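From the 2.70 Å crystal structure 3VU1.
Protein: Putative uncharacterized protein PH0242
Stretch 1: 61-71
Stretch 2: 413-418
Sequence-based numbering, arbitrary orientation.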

# COMPACT_ATOMS: atom_id res chain seq x y z
N ASP A 61 -1.46 -13.30 2.51
CA ASP A 61 -2.84 -12.99 2.13
C ASP A 61 -3.55 -12.14 3.17
O ASP A 61 -4.28 -11.20 2.84
CB ASP A 61 -3.65 -14.28 1.93
CG ASP A 61 -3.40 -14.97 0.56
OD1 ASP A 61 -2.44 -14.61 -0.19
OD2 ASP A 61 -4.19 -15.90 0.25
N HIS A 62 -3.33 -12.47 4.44
CA HIS A 62 -3.98 -11.75 5.54
C HIS A 62 -3.47 -10.35 5.61
O HIS A 62 -4.23 -9.42 5.99
CB HIS A 62 -3.74 -12.45 6.86
CG HIS A 62 -4.46 -13.76 6.98
ND1 HIS A 62 -5.77 -13.83 7.27
CD2 HIS A 62 -4.02 -15.07 6.79
CE1 HIS A 62 -6.15 -15.12 7.30
NE2 HIS A 62 -5.08 -15.88 7.00
N ILE A 63 -2.19 -10.17 5.26
CA ILE A 63 -1.61 -8.85 5.30
C ILE A 63 -2.06 -7.99 4.10
O ILE A 63 -2.47 -6.82 4.26
CB ILE A 63 -0.08 -8.91 5.53
CG1 ILE A 63 0.22 -9.76 6.77
CG2 ILE A 63 0.50 -7.51 5.66
CD1 ILE A 63 -0.60 -9.42 8.02
N LEU A 64 -2.02 -8.58 2.91
CA LEU A 64 -2.64 -7.91 1.76
C LEU A 64 -4.10 -7.51 2.08
O LEU A 64 -4.53 -6.40 1.74
CB LEU A 64 -2.57 -8.76 0.48
CG LEU A 64 -1.18 -8.91 -0.15
CD1 LEU A 64 -1.25 -9.72 -1.45
CD2 LEU A 64 -0.51 -7.58 -0.43
N ALA A 65 -4.85 -8.39 2.74
CA ALA A 65 -6.26 -8.11 2.94
C ALA A 65 -6.37 -7.03 4.00
O ALA A 65 -7.30 -6.22 3.95
CB ALA A 65 -7.05 -9.35 3.34
N LEU A 66 -5.41 -7.02 4.94
CA LEU A 66 -5.45 -6.08 6.04
C LEU A 66 -5.33 -4.69 5.41
O LEU A 66 -6.13 -3.79 5.67
CB LEU A 66 -4.32 -6.33 7.04
CG LEU A 66 -4.28 -5.41 8.29
CD1 LEU A 66 -5.62 -5.28 9.02
CD2 LEU A 66 -3.22 -5.85 9.28
N PHE A 67 -4.33 -4.54 4.55
CA PHE A 67 -4.21 -3.32 3.75
C PHE A 67 -5.48 -2.94 3.00
O PHE A 67 -5.96 -1.83 3.15
CB PHE A 67 -3.05 -3.45 2.77
CG PHE A 67 -2.89 -2.28 1.88
CD1 PHE A 67 -2.65 -1.01 2.41
CD2 PHE A 67 -3.00 -2.43 0.49
CE1 PHE A 67 -2.52 0.08 1.57
CE2 PHE A 67 -2.86 -1.33 -0.35
CZ PHE A 67 -2.62 -0.07 0.19
N LEU A 68 -6.05 -3.86 2.22
CA LEU A 68 -7.10 -3.51 1.25
C LEU A 68 -8.44 -3.21 1.88
O LEU A 68 -9.13 -2.31 1.43
CB LEU A 68 -7.26 -4.59 0.18
CG LEU A 68 -6.07 -4.73 -0.80
CD1 LEU A 68 -6.07 -6.04 -1.58
CD2 LEU A 68 -6.00 -3.56 -1.75
N ALA A 69 -8.80 -3.96 2.92
CA ALA A 69 -10.14 -3.93 3.49
C ALA A 69 -10.25 -2.88 4.59
O ALA A 69 -11.32 -2.63 5.11
CB ALA A 69 -10.52 -5.31 4.04
N ARG A 70 -9.14 -2.26 4.96
CA ARG A 70 -9.22 -1.38 6.11
C ARG A 70 -8.80 0.03 5.83
O ARG A 70 -8.45 0.38 4.71
CB ARG A 70 -8.42 -1.93 7.27
CG ARG A 70 -8.82 -3.32 7.58
CD ARG A 70 -10.10 -3.43 8.41
NE ARG A 70 -9.72 -4.41 9.42
CZ ARG A 70 -9.87 -4.27 10.72
NH1 ARG A 70 -10.50 -3.22 11.21
NH2 ARG A 70 -9.42 -5.23 11.52
N ASP A 71 -8.82 0.83 6.88
CA ASP A 71 -8.73 2.26 6.77
C ASP A 71 -7.93 2.67 7.98
O ASP A 71 -7.92 1.95 8.98
CB ASP A 71 -10.13 2.85 6.84
CG ASP A 71 -10.16 4.37 6.70
OD1 ASP A 71 -11.17 4.98 7.15
OD2 ASP A 71 -9.17 4.93 6.14
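Stretch 2, residues 413-418: FEPHMD

Strand 413-418 lying across helix 61-69, two segments of one chain at least 344 residues apart in sequence where they touch. Stretch 2 is extended throughout, with phi from -77° at Pro-415 to -135° at Met-417 and psi between 111° and 149°; the strand begins before Phe-413 and runs on past Asp-418. It crosses the helix obliquely: the N-to-C directions make an angle of 111°, signed crossing angle -111°, and the axes approach to 8.1 Å. The backbones come nearest where His-62 CA and Pro-415 CA are 6.0 Å apart, and the two stretches together bury 339 Å².

Pro-415 is the centre of the contact. Its CA-to-CB bond points toward the helix, and its ring, C-gamma endo, rests on the turn formed by His-62, Ile-63 and Leu-66. Pro-415 CG lies 3.5 Å from His-62 O and 3.8 Å from Leu-66 CB, while Pro-415 CB is 3.9 Å from His-62 CB and 4.1 Å from Ile-63 CD1. Met-417, two residues on, also has its CA-to-CB bond toward the helix, its side chain extended at chi1 and chi2 (both t) and turned at chi3 (p). Ile-63, with chi1 and chi2 both m, has its CA-to-CB bond sideways to the strand but brings the end of its side chain nearer, so that CD1 reaches 3.9 Å from Met-417 CB and 3.8 Å from His-416 O. The intervening His-416 directs its CA-to-CB bond away and meets the helix through its backbone. Leu-66 (chi1 t, chi2 p) has its CA-to-CB bond toward the strand and places CD2 3.4 Å from Pro-415 O, a close approach of a methyl to a carbonyl oxygen.

No backbone hydrogen bond joins the two stretches. Within the helix, the carbonyls of Asp-61 to Ala-65 each accept an amide four residues on: Ala-65 N donates to Asp-61 O at 2.9 Å, Leu-66 N to His-62 O at 2.9 Å, Phe-67 N to Ile-63 O at 3.0 Å, Leu-68 N to Leu-64 O at 3.0 Å and Ala-69 N to Ala-65 O at 2.9 Å. His-62 O therefore already has a donor although the proline ring packs against it. Pro-415 has no amide hydrogen to offer. A weak bond from Arg-70 N to Leu-66 O, 3.5 Å, follows in the same pattern.

The polar link comes from side chains. Arg-70, in the loop, has its CA-to-CB bond toward the strand, and its NH2 donates to Glu-414 OE2 at 2.9 Å with an N-H...O angle of 149°, a hydrogen bond within a salt bridge. The carboxylate oxygen lies at the edge of the guanidinium, near its plane, where the N-H groups are directed. Glu-414 leaves its backbone sideways, but its end comes nearer to meet the arginine. Arg-70 NE is hydrogen-bonded elsewhere in the structure, as are His-62 ND1, Asp-61 OD1, both carboxylate oxygens of Asp-71, and Asp-418 OD1.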

# COMPACT_ATOMS: atom_id res chain seq x y z
N PHE A 413 -11.45 -12.05 12.69
CA PHE A 413 -10.05 -12.32 13.03
C PHE A 413 -9.14 -11.18 12.56
O PHE A 413 -9.10 -10.84 11.38
CB PHE A 413 -9.62 -13.65 12.41
CG PHE A 413 -10.42 -14.81 12.90
CD1 PHE A 413 -10.03 -15.51 14.05
CD2 PHE A 413 -11.59 -15.20 12.23
CE1 PHE A 413 -10.78 -16.60 14.50
CE2 PHE A 413 -12.35 -16.28 12.70
CZ PHE A 413 -11.94 -16.99 13.83
N GLU A 414 -8.41 -10.56 13.49
CA GLU A 414 -7.60 -9.41 13.12
C GLU A 414 -6.17 -9.83 12.80
O GLU A 414 -5.52 -10.44 13.64
CB GLU A 414 -7.61 -8.41 14.25
CG GLU A 414 -7.25 -7.00 13.81
CD GLU A 414 -8.07 -6.00 14.58
OE1 GLU A 414 -7.50 -5.33 15.49
OE2 GLU A 414 -9.30 -5.91 14.30
N PRO A 415 -5.69 -9.55 11.57
CA PRO A 415 -4.30 -9.97 11.25
C PRO A 415 -3.22 -9.09 11.83
O PRO A 415 -3.42 -7.91 11.95
CB PRO A 415 -4.25 -9.91 9.72
CG PRO A 415 -5.45 -9.18 9.31
CD PRO A 415 -6.49 -9.32 10.36
N HIS A 416 -2.08 -9.69 12.16
CA HIS A 416 -0.90 -9.01 12.67
C HIS A 416 0.33 -9.48 11.93
O HIS A 416 0.42 -10.64 11.51
CB HIS A 416 -0.70 -9.33 14.13
CG HIS A 416 -1.77 -8.78 15.06
ND1 HIS A 416 -1.55 -7.72 15.89
CD2 HIS A 416 -3.07 -9.22 15.33
CE1 HIS A 416 -2.65 -7.48 16.63
NE2 HIS A 416 -3.59 -8.40 16.30
N MET A 417 1.32 -8.60 11.78
CA MET A 417 2.60 -8.99 11.25
C MET A 417 3.73 -8.38 12.09
O MET A 417 3.94 -7.15 12.07
CB MET A 417 2.74 -8.58 9.79
CG MET A 417 4.11 -8.88 9.25
SD MET A 417 4.25 -8.62 7.47
CE MET A 417 4.59 -6.87 7.46
N ASP A 418 4.45 -9.24 12.83
CA ASP A 418 5.63 -8.81 13.60
C ASP A 418 6.92 -9.32 12.96
O ASP A 418 7.03 -10.50 12.58
CB ASP A 418 5.53 -9.25 15.05
CG ASP A 418 4.14 -8.98 15.67
OD1 ASP A 418 3.75 -9.75 16.60
OD2 ASP A 418 3.43 -8.03 15.23